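Local coordinates for protein 1-deoxy-D-xylulose 5-phosphate reductoisomerase (Zymomonas mobilis, PDB 1R0K) that catalyses the NADPH-dependent, divalent-metal-requiring rearrangement and reduction of 1-deoxy-D-xylulose 5-phosphate to 2-C-methyl-D-erythritol 4-phosphate in isoprenoid biosynthesis, at residues 151-156 against 226-231; 179-184 against 240-245. All coordinates share one frame; numbering follows the deposited sequence.

Interaction 1. Residues 151-156 against 226-231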
ATOM      1  N   SER B 151      -6.039  12.811  -5.508  1.00  9.72           N
ATOM      2  CA  SER B 151      -5.887  11.359  -5.606  1.00 10.17           C
ATOM      3  C   SER B 151      -4.503  10.749  -5.650  1.00 10.09           C
ATOM      4  O   SER B 151      -4.199   9.863  -4.858  1.00 10.35           O
ATOM      5  CB  SER B 151      -6.683  10.827  -6.799  1.00 12.42           C
ATOM      6  OG  SER B 151      -8.062  11.068  -6.613  1.00 19.46           O
ATOM      7  N   GLU B 152      -3.671  11.191  -6.582  1.00  8.10           N
ATOM      8  CA  GLU B 152      -2.332  10.636  -6.695  1.00  9.50           C
ATOM      9  C   GLU B 152      -1.445  10.997  -5.510  1.00  9.97           C
ATOM     10  O   GLU B 152      -0.733  10.149  -4.966  1.00 11.60           O
ATOM     11  CB  GLU B 152      -1.662  11.122  -7.982  1.00 10.57           C
ATOM     12  CG  GLU B 152      -2.306  10.634  -9.279  1.00 12.62           C
ATOM     13  CD  GLU B 152      -3.550  11.411  -9.675  1.00 11.67           C
ATOM     14  OE1 GLU B 152      -3.785  12.517  -9.136  1.00 11.61           O
ATOM     15  OE2 GLU B 152      -4.287  10.913 -10.547  1.00 10.64           O
ATOM     16  N   HIS B 153      -1.481  12.261  -5.112  1.00 10.62           N
ATOM     17  CA  HIS B 153      -0.655  12.711  -4.005  1.00  9.84           C
ATOM     18  C   HIS B 153      -1.048  12.069  -2.695  1.00  9.32           C
ATOM     19  O   HIS B 153      -0.180  11.714  -1.899  1.00  6.36           O
ATOM     20  CB  HIS B 153      -0.722  14.229  -3.883  1.00  9.19           C
ATOM     21  CG  HIS B 153      -0.259  14.941  -5.110  1.00 11.11           C
ATOM     22  ND1 HIS B 153      -0.853  16.097  -5.573  1.00 11.49           N
ATOM     23  CD2 HIS B 153       0.728  14.645  -5.990  1.00 10.12           C
ATOM     24  CE1 HIS B 153      -0.253  16.479  -6.686  1.00 11.86           C
ATOM     25  NE2 HIS B 153       0.709  15.616  -6.961  1.00 10.34           N
ATOM     26  N   ASN B 154      -2.352  11.928  -2.459  1.00  7.78           N
ATOM     27  CA  ASN B 154      -2.810  11.322  -1.214  1.00  8.84           C
ATOM     28  C   ASN B 154      -2.429   9.845  -1.204  1.00  7.08           C
ATOM     29  O   ASN B 154      -2.051   9.298  -0.165  1.00  7.83           O
ATOM     30  CB  ASN B 154      -4.328  11.491  -1.061  1.00  6.95           C
ATOM     31  CG  ASN B 154      -4.825  11.021   0.286  1.00  9.77           C
ATOM     32  OD1 ASN B 154      -5.212   9.864   0.451  1.00 10.96           O
ATOM     33  ND2 ASN B 154      -4.792  11.916   1.272  1.00  9.23           N
ATOM     34  N   ALA B 155      -2.510   9.213  -2.371  1.00  7.59           N
ATOM     35  CA  ALA B 155      -2.152   7.804  -2.509  1.00  9.53           C
ATOM     36  C   ALA B 155      -0.667   7.644  -2.196  1.00  9.77           C
ATOM     37  O   ALA B 155      -0.264   6.713  -1.495  1.00  8.12           O
ATOM     38  CB  ALA B 155      -2.441   7.330  -3.932  1.00 11.71           C
ATOM     39  N   ILE B 156       0.147   8.549  -2.730  1.00  9.88           N
ATOM     40  CA  ILE B 156       1.583   8.494  -2.477  1.00 10.17           C
ATOM     41  C   ILE B 156       1.830   8.693  -0.988  1.00 10.10           C
ATOM     42  O   ILE B 156       2.582   7.946  -0.362  1.00 11.09           O
ATOM     43  CB  ILE B 156       2.331   9.572  -3.268  1.00  9.70           C
ATOM     44  CG1 ILE B 156       2.188   9.290  -4.771  1.00 10.42           C
ATOM     45  CG2 ILE B 156       3.809   9.588  -2.858  1.00  9.91           C
ATOM     46  CD1 ILE B 156       2.694  10.404  -5.668  1.00  8.50           C
ATOM     47  N   PHE B 226       6.931  16.492  -6.483  1.00 14.23           N
ATOM     48  CA  PHE B 226       8.336  16.771  -6.227  1.00 15.10           C
ATOM     49  C   PHE B 226       8.518  17.612  -4.962  1.00 14.32           C
ATOM     50  O   PHE B 226       9.413  17.349  -4.160  1.00 14.69           O
ATOM     51  CB  PHE B 226       8.945  17.493  -7.430  1.00 17.47           C
ATOM     52  CG  PHE B 226      10.374  17.922  -7.223  1.00 21.73           C
ATOM     53  CD1 PHE B 226      11.402  16.982  -7.172  1.00 22.71           C
ATOM     54  CD2 PHE B 226      10.694  19.265  -7.040  1.00 22.02           C
ATOM     55  CE1 PHE B 226      12.719  17.372  -6.939  1.00 27.42           C
ATOM     56  CE2 PHE B 226      12.004  19.664  -6.803  1.00 26.80           C
ATOM     57  CZ  PHE B 226      13.009  18.714  -6.751  1.00 28.38           C
ATOM     58  N   HIS B 227       7.670  18.620  -4.781  1.00 13.82           N
ATOM     59  CA  HIS B 227       7.770  19.481  -3.607  1.00 14.52           C
ATOM     60  C   HIS B 227       7.208  18.815  -2.362  1.00 13.43           C
ATOM     61  O   HIS B 227       7.733  18.989  -1.274  1.00 13.37           O
ATOM     62  CB  HIS B 227       7.052  20.809  -3.851  1.00 14.18           C
ATOM     63  CG  HIS B 227       7.819  21.750  -4.725  1.00 16.41           C
ATOM     64  ND1 HIS B 227       7.500  21.970  -6.049  1.00 19.11           N
ATOM     65  CD2 HIS B 227       8.912  22.509  -4.470  1.00 15.35           C
ATOM     66  CE1 HIS B 227       8.363  22.825  -6.569  1.00 16.31           C
ATOM     67  NE2 HIS B 227       9.230  23.167  -5.633  1.00 19.42           N
ATOM     68  N   LEU B 228       6.141  18.045  -2.525  1.00 13.32           N
ATOM     69  CA  LEU B 228       5.529  17.360  -1.394  1.00 12.90           C
ATOM     70  C   LEU B 228       6.411  16.298  -0.757  1.00 11.45           C
ATOM     71  O   LEU B 228       6.486  16.198   0.466  1.00 12.49           O
ATOM     72  CB  LEU B 228       4.234  16.677  -1.826  1.00 12.26           C
ATOM     73  CG  LEU B 228       2.981  17.519  -2.030  1.00 15.12           C
ATOM     74  CD1 LEU B 228       1.938  16.693  -2.780  1.00 15.54           C
ATOM     75  CD2 LEU B 228       2.451  17.979  -0.681  1.00 17.78           C
ATOM     76  N   PHE B 229       7.074  15.501  -1.583  1.00  8.34           N
ATOM     77  CA  PHE B 229       7.859  14.401  -1.064  1.00 14.95           C
ATOM     78  C   PHE B 229       9.367  14.568  -0.976  1.00 16.23           C
ATOM     79  O   PHE B 229      10.056  13.733  -0.399  1.00 16.96           O
ATOM     80  CB  PHE B 229       7.435  13.142  -1.823  1.00 13.51           C
ATOM     81  CG  PHE B 229       5.948  12.912  -1.754  1.00 10.20           C
ATOM     82  CD1 PHE B 229       5.344  12.596  -0.538  1.00 11.69           C
ATOM     83  CD2 PHE B 229       5.138  13.140  -2.859  1.00 11.76           C
ATOM     84  CE1 PHE B 229       3.951  12.524  -0.421  1.00 11.36           C
ATOM     85  CE2 PHE B 229       3.743  13.073  -2.758  1.00 10.03           C
ATOM     86  CZ  PHE B 229       3.148  12.767  -1.538  1.00 11.28           C
ATOM     87  N   GLN B 230       9.871  15.655  -1.541  1.00 20.00           N
ATOM     88  CA  GLN B 230      11.289  15.978  -1.443  1.00 21.29           C
ATOM     89  C   GLN B 230      12.306  14.887  -1.771  1.00 21.25           C
ATOM     90  O   GLN B 230      13.310  14.751  -1.073  1.00 23.50           O
ATOM     91  CB  GLN B 230      11.565  16.508  -0.031  1.00 24.92           C
ATOM     92  CG  GLN B 230      10.646  17.653   0.389  1.00 29.95           C
ATOM     93  CD  GLN B 230      11.064  18.999  -0.184  1.00 33.40           C
ATOM     94  OE1 GLN B 230      12.064  19.581   0.239  1.00 35.41           O
ATOM     95  NE2 GLN B 230      10.301  19.500  -1.151  1.00 31.58           N
ATOM     96  N   ILE B 231      12.055  14.095  -2.805  1.00 20.62           N
ATOM     97  CA  ILE B 231      13.026  13.080  -3.195  1.00 20.25           C
ATOM     98  C   ILE B 231      13.533  13.474  -4.580  1.00 19.26           C
ATOM     99  O   ILE B 231      12.873  14.228  -5.294  1.00 18.93           O
ATOM    100  CB  ILE B 231      12.420  11.647  -3.256  1.00 20.57           C
ATOM    101  CG1 ILE B 231      11.372  11.551  -4.359  1.00 19.22           C
ATOM    102  CG2 ILE B 231      11.830  11.265  -1.900  1.00 20.06           C
ATOM    103  CD1 ILE B 231      10.895  10.132  -4.604  1.00 18.43           C
TER
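His153 and Ile156 on helix 151-159 meet Leu228 and Phe229 at the end of helix 216-229 in a buried helix-to-helix contact built from two CH-pi interactions. Each helix contributes one ring and one aliphatic branch. Ile156 lays its CG2 methyl over one face of Phe229, 3.5 Å from the centroid of that ring and 16° off its normal. CG2 stands anti to the backbone N of Ile156, which sets this methyl, rather than CG1, above the ring. The other face of Phe229 is covered by CB of its own neighbour Leu228, so the phenyl is held between two aliphatic groups. Phe229 CZ lies 3.5 Å from His153 O on the opposing helix, and this oxygen lies at the ring edge near the plane.

In the second CH-pi interaction, Leu228 CD1 sits over a face of His153, 4.0 Å from the imidazole centroid and 24° off the normal. Leu228 CD1 is shifted toward the CG side of the ring, 3.7 Å from His153 CG. The polar end of this histidine is satisfied by helix 216-229 itself, for NE2 is hydrogen-bonded to the carbonyl of Glu221, a predicted manganese ligand like Asp150 and Glu152. His153 thus probably helps fix the two ligand-bearing helices relative to each other.

Beyond the pair, Phe160 meets the Phe229 ring, while Ile156 and Phe229 both rest on Ile171 of strand 168-175. Ile156 also touches Ser248 of strand 246-252, and His153 and Leu228 pack on Pro148 of strand 145-148.

Interaction 2. Residues 179-184 against 240-245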
ATOM      1  N   PRO B 179      -8.007  11.071 -22.621  1.00 15.26           N
ATOM      2  CA  PRO B 179      -8.846  10.589 -23.721  1.00 16.36           C
ATOM      3  C   PRO B 179      -8.087  10.235 -25.004  1.00 16.25           C
ATOM      4  O   PRO B 179      -8.599   9.492 -25.840  1.00 18.03           O
ATOM      5  CB  PRO B 179      -9.835  11.737 -23.920  1.00 16.66           C
ATOM      6  CG  PRO B 179      -9.018  12.936 -23.574  1.00 16.67           C
ATOM      7  CD  PRO B 179      -8.298  12.484 -22.320  1.00 16.77           C
ATOM      8  N   PHE B 180      -6.869  10.746 -25.155  1.00 15.73           N
ATOM      9  CA  PHE B 180      -6.090  10.463 -26.360  1.00 16.40           C
ATOM     10  C   PHE B 180      -4.905   9.547 -26.115  1.00 16.33           C
ATOM     11  O   PHE B 180      -3.909   9.596 -26.840  1.00 18.33           O
ATOM     12  CB  PHE B 180      -5.616  11.772 -26.991  1.00 15.47           C
ATOM     13  CG  PHE B 180      -6.738  12.699 -27.336  1.00 16.57           C
ATOM     14  CD1 PHE B 180      -7.823  12.243 -28.077  1.00 16.10           C
ATOM     15  CD2 PHE B 180      -6.733  14.015 -26.900  1.00 18.64           C
ATOM     16  CE1 PHE B 180      -8.892  13.081 -28.377  1.00 16.49           C
ATOM     17  CE2 PHE B 180      -7.800  14.863 -27.195  1.00 21.10           C
ATOM     18  CZ  PHE B 180      -8.883  14.393 -27.935  1.00 19.65           C
ATOM     19  N   ARG B 181      -5.030   8.700 -25.101  1.00 13.33           N
ATOM     20  CA  ARG B 181      -3.975   7.759 -24.740  1.00 14.73           C
ATOM     21  C   ARG B 181      -3.462   6.938 -25.921  1.00 15.46           C
ATOM     22  O   ARG B 181      -2.271   6.645 -26.007  1.00 17.17           O
ATOM     23  CB  ARG B 181      -4.474   6.802 -23.647  1.00 13.02           C
ATOM     24  CG  ARG B 181      -3.492   5.677 -23.296  1.00 13.56           C
ATOM     25  CD  ARG B 181      -4.043   4.790 -22.179  1.00 12.53           C
ATOM     26  NE  ARG B 181      -5.320   4.171 -22.535  1.00 14.70           N
ATOM     27  CZ  ARG B 181      -5.452   3.009 -23.170  1.00 15.83           C
ATOM     28  NH1 ARG B 181      -4.379   2.313 -23.533  1.00 14.27           N
ATOM     29  NH2 ARG B 181      -6.662   2.534 -23.433  1.00 14.17           N
ATOM     30  N   THR B 182      -4.354   6.557 -26.826  1.00 16.64           N
ATOM     31  CA  THR B 182      -3.945   5.746 -27.970  1.00 19.29           C
ATOM     32  C   THR B 182      -3.992   6.492 -29.299  1.00 19.07           C
ATOM     33  O   THR B 182      -3.880   5.879 -30.365  1.00 23.04           O
ATOM     34  CB  THR B 182      -4.829   4.498 -28.097  1.00 18.66           C
ATOM     35  OG1 THR B 182      -6.171   4.898 -28.396  1.00 22.28           O
ATOM     36  CG2 THR B 182      -4.818   3.706 -26.802  1.00 21.17           C
ATOM     37  N   THR B 183      -4.154   7.809 -29.229  1.00 18.79           N
ATOM     38  CA  THR B 183      -4.236   8.665 -30.415  1.00 16.49           C
ATOM     39  C   THR B 183      -2.851   9.118 -30.869  1.00 17.27           C
ATOM     40  O   THR B 183      -2.016   9.509 -30.053  1.00 16.80           O
ATOM     41  CB  THR B 183      -5.078   9.925 -30.121  1.00 16.27           C
ATOM     42  OG1 THR B 183      -6.351   9.536 -29.593  1.00 14.00           O
ATOM     43  CG2 THR B 183      -5.275  10.749 -31.388  1.00 14.09           C
ATOM     44  N   SER B 184      -2.614   9.070 -32.176  1.00 17.52           N
ATOM     45  CA  SER B 184      -1.331   9.476 -32.743  1.00 17.44           C
ATOM     46  C   SER B 184      -1.190  10.993 -32.745  1.00 18.61           C
ATOM     47  O   SER B 184      -2.182  11.719 -32.670  1.00 16.85           O
ATOM     48  CB  SER B 184      -1.216   8.986 -34.186  1.00 19.19           C
ATOM     49  OG  SER B 184      -2.115   9.700 -35.021  1.00 20.13           O
ATOM     50  N   VAL B 240       1.249   4.768 -17.138  1.00 11.18           N
ATOM     51  CA  VAL B 240      -0.101   4.853 -17.677  1.00 13.38           C
ATOM     52  C   VAL B 240      -0.867   3.609 -17.236  1.00 13.54           C
ATOM     53  O   VAL B 240      -0.412   2.481 -17.414  1.00 14.14           O
ATOM     54  CB  VAL B 240      -0.094   4.969 -19.218  1.00 13.05           C
ATOM     55  CG1 VAL B 240      -1.518   4.922 -19.753  1.00 12.02           C
ATOM     56  CG2 VAL B 240       0.576   6.290 -19.629  1.00 13.54           C
ATOM     57  N   HIS B 241      -2.030   3.845 -16.645  1.00 13.97           N
ATOM     58  CA  HIS B 241      -2.895   2.801 -16.109  1.00 13.28           C
ATOM     59  C   HIS B 241      -4.317   3.303 -16.368  1.00 12.23           C
ATOM     60  O   HIS B 241      -4.882   4.047 -15.572  1.00 11.73           O
ATOM     61  CB  HIS B 241      -2.574   2.658 -14.607  1.00 12.86           C
ATOM     62  CG  HIS B 241      -3.581   1.876 -13.826  1.00 12.53           C
ATOM     63  ND1 HIS B 241      -4.045   0.641 -14.227  1.00 11.78           N
ATOM     64  CD2 HIS B 241      -4.200   2.150 -12.655  1.00  9.88           C
ATOM     65  CE1 HIS B 241      -4.911   0.190 -13.335  1.00 11.90           C
ATOM     66  NE2 HIS B 241      -5.023   1.087 -12.371  1.00 13.11           N
ATOM     67  N   PRO B 242      -4.912   2.899 -17.505  1.00 12.28           N
ATOM     68  CA  PRO B 242      -6.265   3.310 -17.902  1.00 12.83           C
ATOM     69  C   PRO B 242      -7.360   3.287 -16.834  1.00 12.44           C
ATOM     70  O   PRO B 242      -8.068   4.276 -16.653  1.00 12.27           O
ATOM     71  CB  PRO B 242      -6.577   2.380 -19.072  1.00 12.13           C
ATOM     72  CG  PRO B 242      -5.218   2.155 -19.688  1.00 11.73           C
ATOM     73  CD  PRO B 242      -4.368   1.911 -18.455  1.00 10.30           C
ATOM     74  N   GLN B 243      -7.501   2.166 -16.132  1.00 12.47           N
ATOM     75  CA  GLN B 243      -8.545   2.033 -15.112  1.00 12.71           C
ATOM     76  C   GLN B 243      -8.458   3.044 -13.972  1.00 12.26           C
ATOM     77  O   GLN B 243      -9.461   3.353 -13.331  1.00 12.73           O
ATOM     78  CB  GLN B 243      -8.535   0.620 -14.522  1.00 12.38           C
ATOM     79  CG  GLN B 243      -8.900  -0.504 -15.494  1.00 15.98           C
ATOM     80  CD  GLN B 243      -7.811  -0.788 -16.510  1.00 15.43           C
ATOM     81  OE1 GLN B 243      -6.635  -0.527 -16.267  1.00 16.00           O
ATOM     82  NE2 GLN B 243      -8.198  -1.349 -17.644  1.00 13.49           N
ATOM     83  N   SER B 244      -7.255   3.546 -13.706  1.00 12.11           N
ATOM     84  CA  SER B 244      -7.058   4.515 -12.631  1.00 13.64           C
ATOM     85  C   SER B 244      -7.581   4.026 -11.283  1.00 12.91           C
ATOM     86  O   SER B 244      -8.127   4.815 -10.505  1.00 12.62           O
ATOM     87  CB  SER B 244      -7.737   5.849 -12.977  1.00 13.40           C
ATOM     88  OG  SER B 244      -7.148   6.443 -14.120  1.00 20.45           O
ATOM     89  N   VAL B 245      -7.433   2.733 -11.005  1.00 12.74           N
ATOM     90  CA  VAL B 245      -7.884   2.194  -9.722  1.00 11.32           C
ATOM     91  C   VAL B 245      -6.701   2.217  -8.768  1.00 11.61           C
ATOM     92  O   VAL B 245      -6.865   2.444  -7.570  1.00 10.16           O
ATOM     93  CB  VAL B 245      -8.461   0.764  -9.855  1.00 13.77           C
ATOM     94  CG1 VAL B 245      -9.881   0.844 -10.397  1.00 15.35           C
ATOM     95  CG2 VAL B 245      -7.600  -0.076 -10.774  1.00 13.00           C
TER
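Arg181 reaches across from its loop and spreads its side chain over Val240 and Pro242, using methylene groups against the valine and the guanidinium face against CG of the proline. Arg181 CD carries the aliphatic part, 3.5 Å from Val240 CG1. Pro242 then presents its CG to one face of the guanidinium, 3.5 Å from Arg181 NE and 3.6 Å from Arg181 CZ, the two side chains crossing at about a right angle. The arginine chain is extended through chi1 and chi2 and bends at chi3 (59°), a turn that brings the guanidinium face round to the proline. The opposite face is covered from its own loop by Thr182 CG2, 3.5 Å above the plane, so the planar group is sandwiched between a proline ring carbon and a threonine methyl. Its charge is answered outside the two loops, where NH1 forms a salt bridge with Glu298.

Two type I turns place Arg181 and Pro242, while Val240 closes strand 236-240. Phe180 to Thr183 is closed by Thr183 N to Phe180 O at 3.0 Å, with Arg181 at its second position; His241 to Ser244 is closed by Ser244 N to His241 O at 3.1 Å, with Pro242 in the equivalent place. Arg304 NH2 braces the first turn through the carbonyls of Arg181 and Thr183. The second is fixed by His241, whose ND1 bonds to the carbonyl of Asp296, whose NE2 accepts a bond from the backbone N of Ile246, and whose ring stacks on Phe297.

The 179-184 loop leads from strand 168-175 into helix 185-188, which Ser184 caps through OG, while 240-245 links strand 236-240 to strand 246-252 and packs beside strand 294-296.

How the interactions relate
Interaction 1 is the core contact and interaction 2 the more peripheral one, their centres about 21 Å apart and the former nearer the centre of the chain. Both border the mixed sheet that contains strands 168-175 and 246-252: interaction 1 packs helices against these strands, whereas interaction 2 joins loops that follow strands 168-175 and 236-240. The segments alternate along the sequence, so the two contacts are interleaved in the chain although they do not touch. Both use carbon atoms over flat groups. In the buried helical contact these groups are aromatic rings; between the partly buried loops the flat group is a charged guanidinium with an outside carboxylate partner.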